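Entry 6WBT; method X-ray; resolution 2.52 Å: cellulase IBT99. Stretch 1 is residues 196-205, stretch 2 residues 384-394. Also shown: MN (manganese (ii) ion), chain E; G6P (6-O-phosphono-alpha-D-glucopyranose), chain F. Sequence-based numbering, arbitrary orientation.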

ATOM      1  N   TYR A 196     -15.742   8.410 -14.334  1.00 44.34           N
ATOM      2  CA  TYR A 196     -16.629   7.708 -13.418  1.00 42.49           C
ATOM      3  C   TYR A 196     -15.820   6.732 -12.574  1.00 42.31           C
ATOM      4  O   TYR A 196     -14.824   6.173 -13.034  1.00 44.86           O
ATOM      5  N   PHE A 197     -16.254   6.540 -11.329  1.00 40.23           N
ATOM      6  CA  PHE A 197     -15.630   5.557 -10.454  1.00 40.67           C
ATOM      7  C   PHE A 197     -16.652   5.088  -9.430  1.00 43.89           C
ATOM      8  O   PHE A 197     -17.680   5.733  -9.211  1.00 43.84           O
ATOM      9  N   GLY A 198     -16.347   3.957  -8.793  1.00 46.22           N
ATOM     10  CA  GLY A 198     -17.184   3.369  -7.774  1.00 45.18           C
ATOM     11  C   GLY A 198     -17.462   1.917  -8.088  1.00 46.32           C
ATOM     12  O   GLY A 198     -16.772   1.292  -8.901  1.00 46.02           O
ATOM     13  N   LEU A 199     -18.478   1.373  -7.428  1.00 47.37           N
ATOM     14  CA  LEU A 199     -18.933   0.013  -7.670  1.00 49.85           C
ATOM     15  C   LEU A 199     -20.172   0.033  -8.561  1.00 53.75           C
ATOM     16  O   LEU A 199     -20.718   1.089  -8.886  1.00 54.32           O
ATOM     17  N   ASN A 200     -20.611  -1.159  -8.959  1.00 55.92           N
ATOM     18  CA  ASN A 200     -21.812  -1.265  -9.779  1.00 57.31           C
ATOM     19  C   ASN A 200     -23.025  -0.789  -8.991  1.00 61.14           C
ATOM     20  O   ASN A 200     -23.275  -1.252  -7.874  1.00 61.07           O
ATOM     21  N   HIS A 201     -23.772   0.149  -9.582  1.00 64.18           N
ATOM     22  CA  HIS A 201     -24.892   0.814  -8.915  1.00 68.94           C
ATOM     23  C   HIS A 201     -24.441   1.483  -7.619  1.00 61.70           C
ATOM     24  O   HIS A 201     -25.173   1.508  -6.626  1.00 63.80           O
ATOM     25  N   TYR A 202     -23.227   2.034  -7.631  1.00 53.61           N
ATOM     26  CA  TYR A 202     -22.597   2.566  -6.430  1.00 48.55           C
ATOM     27  C   TYR A 202     -21.449   3.495  -6.809  1.00 45.94           C
ATOM     28  O   TYR A 202     -20.387   3.467  -6.179  1.00 42.91           O
ATOM     29  N   GLY A 203     -21.657   4.326  -7.831  1.00 45.56           N
ATOM     30  CA  GLY A 203     -20.587   5.146  -8.367  1.00 45.71           C
ATOM     31  C   GLY A 203     -20.895   6.626  -8.428  1.00 46.20           C
ATOM     32  O   GLY A 203     -21.923   7.082  -7.918  1.00 48.03           O
ATOM     33  N   TRP A 204     -19.992   7.387  -9.046  1.00 44.46           N
ATOM     34  CA  TRP A 204     -20.121   8.833  -9.144  1.00 42.61           C
ATOM     35  C   TRP A 204     -19.531   9.306 -10.465  1.00 41.81           C
ATOM     36  O   TRP A 204     -18.543   8.753 -10.955  1.00 39.44           O
ATOM     37  N   PHE A 205     -20.142  10.347 -11.030  1.00 43.27           N
ATOM     38  CA  PHE A 205     -19.665  10.979 -12.255  1.00 43.64           C
ATOM     39  C   PHE A 205     -18.847  12.208 -11.873  1.00 42.07           C
ATOM     40  O   PHE A 205     -19.408  13.239 -11.488  1.00 42.62           O
ATOM     41  N   GLY A 384     -14.864   5.621   2.171  1.00 33.25           N
ATOM     42  CA  GLY A 384     -15.554   4.935   3.250  1.00 32.78           C
ATOM     43  C   GLY A 384     -16.850   4.281   2.816  1.00 32.92           C
ATOM     44  O   GLY A 384     -17.226   3.230   3.342  1.00 34.68           O
ATOM     45  N   LEU A 385     -17.552   4.889   1.857  1.00 34.70           N
ATOM     46  CA  LEU A 385     -18.777   4.284   1.342  1.00 36.27           C
ATOM     47  C   LEU A 385     -18.473   3.033   0.528  1.00 36.90           C
ATOM     48  O   LEU A 385     -19.180   2.024   0.643  1.00 37.24           O
ATOM     49  N   ILE A 386     -17.426   3.077  -0.299  1.00 37.52           N
ATOM     50  CA  ILE A 386     -17.068   1.911  -1.099  1.00 38.16           C
ATOM     51  C   ILE A 386     -16.449   0.826  -0.226  1.00 39.90           C
ATOM     52  O   ILE A 386     -16.661  -0.369  -0.467  1.00 41.12           O
ATOM     53  N   GLU A 387     -15.693   1.213   0.807  1.00 39.23           N
ATOM     54  CA  GLU A 387     -15.089   0.222   1.693  1.00 40.19           C
ATOM     55  C   GLU A 387     -16.151  -0.602   2.412  1.00 42.21           C
ATOM     56  O   GLU A 387     -15.967  -1.804   2.636  1.00 44.16           O
ATOM     57  N   GLN A 388     -17.270   0.026   2.780  1.00 40.35           N
ATOM     58  CA  GLN A 388     -18.333  -0.704   3.463  1.00 40.35           C
ATOM     59  C   GLN A 388     -19.006  -1.698   2.525  1.00 40.59           C
ATOM     60  O   GLN A 388     -19.213  -2.863   2.883  1.00 40.14           O
ATOM     61  N   GLN A 389     -19.355  -1.254   1.314  1.00 41.11           N
ATOM     62  CA  GLN A 389     -20.020  -2.142   0.365  1.00 43.51           C
ATOM     63  C   GLN A 389     -19.079  -3.232  -0.131  1.00 45.30           C
ATOM     64  O   GLN A 389     -19.494  -4.384  -0.304  1.00 46.29           O
ATOM     65  N   ASP A 390     -17.810  -2.890  -0.372  1.00 44.98           N
ATOM     66  CA  ASP A 390     -16.854  -3.892  -0.834  1.00 43.73           C
ATOM     67  C   ASP A 390     -16.648  -4.975   0.216  1.00 41.79           C
ATOM     68  O   ASP A 390     -16.504  -6.157  -0.118  1.00 39.78           O
ATOM     69  N   ALA A 391     -16.629  -4.591   1.495  1.00 42.50           N
ATOM     70  CA  ALA A 391     -16.588  -5.586   2.559  1.00 42.82           C
ATOM     71  C   ALA A 391     -17.888  -6.379   2.609  1.00 45.43           C
ATOM     72  O   ALA A 391     -17.870  -7.599   2.812  1.00 46.20           O
ATOM     73  N   CYS A 392     -19.023  -5.703   2.419  1.00 47.06           N
ATOM     74  CA  CYS A 392     -20.309  -6.390   2.392  1.00 47.34           C
ATOM     75  C   CYS A 392     -20.369  -7.400   1.253  1.00 47.63           C
ATOM     76  O   CYS A 392     -20.699  -8.574   1.461  1.00 48.63           O
ATOM     77  N   GLU A 393     -20.050  -6.958   0.034  1.00 46.95           N
ATOM     78  CA  GLU A 393     -20.046  -7.872  -1.104  1.00 47.22           C
ATOM     79  C   GLU A 393     -18.942  -8.914  -0.982  1.00 45.88           C
ATOM     80  O   GLU A 393     -19.108 -10.047  -1.446  1.00 45.59           O
ATOM     81  N   GLY A 394     -17.816  -8.554  -0.361  1.00 44.37           N
ATOM     82  CA  GLY A 394     -16.749  -9.523  -0.171  1.00 43.60           C
ATOM     83  C   GLY A 394     -17.123 -10.619   0.808  1.00 45.41           C
ATOM     84  O   GLY A 394     -16.818 -11.794   0.583  1.00 46.79           O
TER

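Stretch 1 is a hairpin whose two arms are joined by a type II beta turn from Leu199 to Tyr202. Stretch 2 is helical throughout. The helix runs roughly antiparallel to strand 202-205, with the axes 9.8 Å apart at closest approach. The contact buries 464 Å², both sides summed. Most of the close contacts are between carbon atoms.

Tyr202 and Leu199 both point toward the helix. Tyr202 has chi1 at -150° (t), which carries its ring alongside the helix. Gln389 CG lies over one face, 3.6 Å from the Tyr202 ring centroid, in a CH-pi contact. Ile386 CA lies at the ring edge, 4.0 Å from Tyr202 CE2. The hydroxyl reaches the helix backbone: Tyr202 OH donates a hydrogen bond to Leu385 O at 3.0 Å. Leu385 O also accepts a weak helical bond from Gln389 N, at 3.4 Å.

Gln389 has chi1 at -105°, between wells. This puts Gln389 CG over the face of the Tyr202 ring; chi2 (m) then sets where the amide goes. The amide turns toward Glu393, where Gln389 NE2 and Glu393 OE2 are 2.9 Å apart, but the angle is too poor for a hydrogen bond.

Leu199 is m at chi1 and t at chi2. Leu199 CG packs 3.8 Å from Ile386 CG2, and Leu199 CD1 lies 3.9 Å from Gln389 CB. Leu199 CD1 is also 4.0 Å from Glu393 OE1. Glu393 also points toward the hairpin, and its m, t conformation extends the carboxylate toward the turn. A water closes the remaining gap, donating to Asn200 O at 2.4 Å and to Glu393 OE2 at 2.9 Å.

Ile386 leaves the helix sideways, but its m, t conformation brings CD1 nearer the hairpin. Ile386 CD1 lies 3.7 Å from Gly198 CA and 4.1 Å from Phe197 CE1, at the edge of the phenylalanine ring. Phe197 also starts sideways, and with chi1 p its ring end approaches the helix. Gly198 has backbone angles that call for glycine, and a CB there would clash with Gly203 CA.

Leu385 points toward the hairpin in an m, t conformation. Leu385 CD1 is 4.4 Å from Trp204 CZ2, at the edge of the indole. Trp204, m at chi1, points toward the helix.

His201 takes no part in this packing and is poorly ordered. His201 NE2 binds the manganese ion at 2.1 Å. The ion is also bound by O2 of the glucose phosphate at 2.6 Å.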

ATOM      1  CB  TYR A 196     -17.726   6.981 -14.209  1.00 42.98           C
ATOM      2  CG  TYR A 196     -18.731   6.204 -13.392  1.00 42.57           C
ATOM      3  CD1 TYR A 196     -18.495   4.881 -13.046  1.00 43.42           C
ATOM      4  CD2 TYR A 196     -19.932   6.780 -13.000  1.00 41.53           C
ATOM      5  CE1 TYR A 196     -19.414   4.161 -12.311  1.00 44.15           C
ATOM      6  CE2 TYR A 196     -20.859   6.068 -12.266  1.00 42.46           C
ATOM      7  CZ  TYR A 196     -20.595   4.757 -11.925  1.00 43.84           C
ATOM      8  OH  TYR A 196     -21.514   4.039 -11.195  1.00 45.39           O
ATOM      9  CB  PHE A 197     -14.385   6.118  -9.751  1.00 37.39           C
ATOM     10  CG  PHE A 197     -14.693   7.017  -8.582  1.00 35.80           C
ATOM     11  CD1 PHE A 197     -14.772   6.505  -7.295  1.00 35.28           C
ATOM     12  CD2 PHE A 197     -14.891   8.374  -8.769  1.00 36.17           C
ATOM     13  CE1 PHE A 197     -15.055   7.329  -6.221  1.00 35.03           C
ATOM     14  CE2 PHE A 197     -15.170   9.202  -7.698  1.00 35.68           C
ATOM     15  CZ  PHE A 197     -15.252   8.680  -6.424  1.00 35.28           C
ATOM     16  CB  LEU A 199     -19.231  -0.700  -6.348  1.00 47.54           C
ATOM     17  CG  LEU A 199     -18.092  -0.756  -5.327  1.00 47.08           C
ATOM     18  CD1 LEU A 199     -18.522  -1.521  -4.086  1.00 48.18           C
ATOM     19  CD2 LEU A 199     -16.845  -1.377  -5.938  1.00 47.33           C
ATOM     20  CB  ASN A 200     -22.009  -2.705 -10.253  1.00 57.39           C
ATOM     21  CG  ASN A 200     -23.253  -2.874 -11.105  1.00 57.48           C
ATOM     22  OD1 ASN A 200     -24.185  -3.587 -10.734  1.00 58.09           O
ATOM     23  ND2 ASN A 200     -23.276  -2.211 -12.254  1.00 56.49           N
ATOM     24  CB  HIS A 201     -26.045  -0.161  -8.650  1.00 79.48           C
ATOM     25  CG  HIS A 201     -26.585  -0.810  -9.887  1.00 91.58           C
ATOM     26  ND1 HIS A 201     -27.368  -1.944  -9.850  1.00 94.59           N
ATOM     27  CD2 HIS A 201     -26.459  -0.481 -11.195  1.00 91.76           C
ATOM     28  CE1 HIS A 201     -27.698  -2.288 -11.082  1.00 96.66           C
ATOM     29  NE2 HIS A 201     -27.160  -1.417 -11.916  1.00 90.83           N
ATOM     30  CB  TYR A 202     -22.095   1.422  -5.548  1.00 46.23           C
ATOM     31  CG  TYR A 202     -22.087   1.712  -4.064  1.00 46.24           C
ATOM     32  CD1 TYR A 202     -23.263   1.685  -3.328  1.00 47.69           C
ATOM     33  CD2 TYR A 202     -20.901   1.995  -3.397  1.00 45.48           C
ATOM     34  CE1 TYR A 202     -23.263   1.942  -1.974  1.00 48.90           C
ATOM     35  CE2 TYR A 202     -20.892   2.253  -2.040  1.00 46.63           C
ATOM     36  CZ  TYR A 202     -22.076   2.225  -1.334  1.00 48.85           C
ATOM     37  OH  TYR A 202     -22.074   2.481   0.017  1.00 52.61           O
ATOM     38  CB  TRP A 204     -19.420   9.545  -7.979  1.00 41.63           C
ATOM     39  CG  TRP A 204     -19.864   9.083  -6.626  1.00 43.15           C
ATOM     40  CD1 TRP A 204     -19.407   7.994  -5.942  1.00 45.35           C
ATOM     41  CD2 TRP A 204     -20.849   9.698  -5.786  1.00 44.67           C
ATOM     42  NE1 TRP A 204     -20.047   7.891  -4.732  1.00 46.72           N
ATOM     43  CE2 TRP A 204     -20.939   8.924  -4.613  1.00 45.14           C
ATOM     44  CE3 TRP A 204     -21.666  10.827  -5.914  1.00 47.12           C
ATOM     45  CZ2 TRP A 204     -21.808   9.245  -3.571  1.00 46.63           C
ATOM     46  CZ3 TRP A 204     -22.531  11.142  -4.878  1.00 49.60           C
ATOM     47  CH2 TRP A 204     -22.595  10.353  -3.722  1.00 49.19           C
ATOM     48  CB  PHE A 205     -20.831  11.360 -13.165  1.00 47.70           C
ATOM     49  CG  PHE A 205     -21.596  10.183 -13.700  1.00 50.02           C
ATOM     50  CD1 PHE A 205     -21.335   9.688 -14.967  1.00 49.95           C
ATOM     51  CD2 PHE A 205     -22.585   9.578 -12.941  1.00 51.62           C
ATOM     52  CE1 PHE A 205     -22.041   8.608 -15.465  1.00 49.83           C
ATOM     53  CE2 PHE A 205     -23.294   8.497 -13.433  1.00 53.04           C
ATOM     54  CZ  PHE A 205     -23.021   8.013 -14.697  1.00 51.65           C
ATOM     55  CB  LEU A 385     -19.550   5.300   0.501  1.00 37.37           C
ATOM     56  CG  LEU A 385     -20.289   6.400   1.263  1.00 37.48           C
ATOM     57  CD1 LEU A 385     -20.860   7.427   0.300  1.00 38.37           C
ATOM     58  CD2 LEU A 385     -21.392   5.800   2.119  1.00 36.35           C
ATOM     59  CB  ILE A 386     -16.130   2.325  -2.250  1.00 37.10           C
ATOM     60  CG1 ILE A 386     -16.846   3.293  -3.194  1.00 35.77           C
ATOM     61  CG2 ILE A 386     -15.644   1.107  -3.021  1.00 36.59           C
ATOM     62  CD1 ILE A 386     -15.968   3.823  -4.307  1.00 33.84           C
ATOM     63  CB  GLU A 387     -14.171   0.907   2.709  1.00 37.90           C
ATOM     64  CG  GLU A 387     -12.840   1.389   2.145  1.00 39.33           C
ATOM     65  CD  GLU A 387     -11.862   0.261   1.873  1.00 42.21           C
ATOM     66  OE1 GLU A 387     -12.182  -0.905   2.190  1.00 42.48           O
ATOM     67  OE2 GLU A 387     -10.766   0.542   1.343  1.00 42.83           O
ATOM     68  CB  GLN A 388     -19.356   0.275   4.038  1.00 41.23           C
ATOM     69  CG  GLN A 388     -20.517  -0.398   4.752  1.00 41.74           C
ATOM     70  CD  GLN A 388     -21.494   0.597   5.344  1.00 43.34           C
ATOM     71  OE1 GLN A 388     -21.326   1.808   5.202  1.00 41.19           O
ATOM     72  NE2 GLN A 388     -22.523   0.089   6.012  1.00 45.47           N
ATOM     73  CB  GLN A 389     -20.573  -1.335  -0.809  1.00 44.40           C
ATOM     74  CG  GLN A 389     -22.080  -1.143  -0.772  1.00 46.47           C
ATOM     75  CD  GLN A 389     -22.839  -2.415  -1.091  1.00 47.13           C
ATOM     76  OE1 GLN A 389     -23.314  -3.110  -0.193  1.00 50.01           O
ATOM     77  NE2 GLN A 389     -22.960  -2.725  -2.376  1.00 46.85           N
ATOM     78  CB  ASP A 390     -15.526  -3.230  -1.194  1.00 44.92           C
ATOM     79  CG  ASP A 390     -14.627  -4.135  -2.011  1.00 47.21           C
ATOM     80  OD1 ASP A 390     -14.966  -4.405  -3.181  1.00 48.55           O
ATOM     81  OD2 ASP A 390     -13.584  -4.574  -1.485  1.00 47.73           O
ATOM     82  CB  ALA A 391     -16.315  -4.912   3.902  1.00 40.87           C
ATOM     83  CB  CYS A 392     -21.441  -5.370   2.266  1.00 47.35           C
ATOM     84  SG  CYS A 392     -23.042  -6.079   1.839  1.00 48.15           S
ATOM     85  CB  GLU A 393     -19.897  -7.086  -2.406  1.00 51.27           C
ATOM     86  CG  GLU A 393     -21.022  -6.095  -2.659  1.00 55.47           C
ATOM     87  CD  GLU A 393     -20.791  -5.257  -3.902  1.00 58.17           C
ATOM     88  OE1 GLU A 393     -19.698  -5.362  -4.497  1.00 58.99           O
ATOM     89  OE2 GLU A 393     -21.703  -4.492  -4.281  1.00 59.95           O
TER
HETATM   90 MN    MN E 501     -26.994  -2.471 -13.741  1.00 59.69          MN
HETATM   91  C1  G6P F 502     -31.143  -0.385 -15.386  1.00 91.49           C
HETATM   92  C2  G6P F 502     -30.318  -1.054 -14.289  1.00 90.50           C
HETATM   93  C3  G6P F 502     -30.744  -2.503 -14.089  1.00 89.51           C
HETATM   94  C4  G6P F 502     -32.255  -2.594 -13.911  1.00 88.54           C
HETATM   95  C5  G6P F 502     -32.942  -1.899 -15.080  1.00 88.09           C
HETATM   96  C6  G6P F 502     -34.463  -1.986 -15.004  1.00 84.11           C
HETATM   97  O1  G6P F 502     -30.846  -0.996 -16.646  1.00 92.79           O
HETATM   98  O2  G6P F 502     -28.931  -1.011 -14.639  1.00 90.32           O
HETATM   99  O3  G6P F 502     -30.088  -3.042 -12.936  1.00 89.80           O
HETATM  100  O4  G6P F 502     -32.657  -3.967 -13.856  1.00 88.53           O
HETATM  101  O5  G6P F 502     -32.536  -0.530 -15.108  1.00 90.46           O
HETATM  102  O6  G6P F 502     -34.874  -2.818 -13.921  1.00 80.37           O
HETATM  103  P   G6P F 502     -36.398  -3.329 -13.842  1.00 77.48           P
HETATM  104  O1P G6P F 502     -36.744  -3.235 -12.377  1.00 77.80           O
HETATM  105  O2P G6P F 502     -36.350  -4.732 -14.398  1.00 77.65           O
HETATM  106  O3P G6P F 502     -37.146  -2.350 -14.717  1.00 76.76           O
HETATM  107  O   HOH W   1     -22.565  -2.159  -5.733  1.00 49.99           O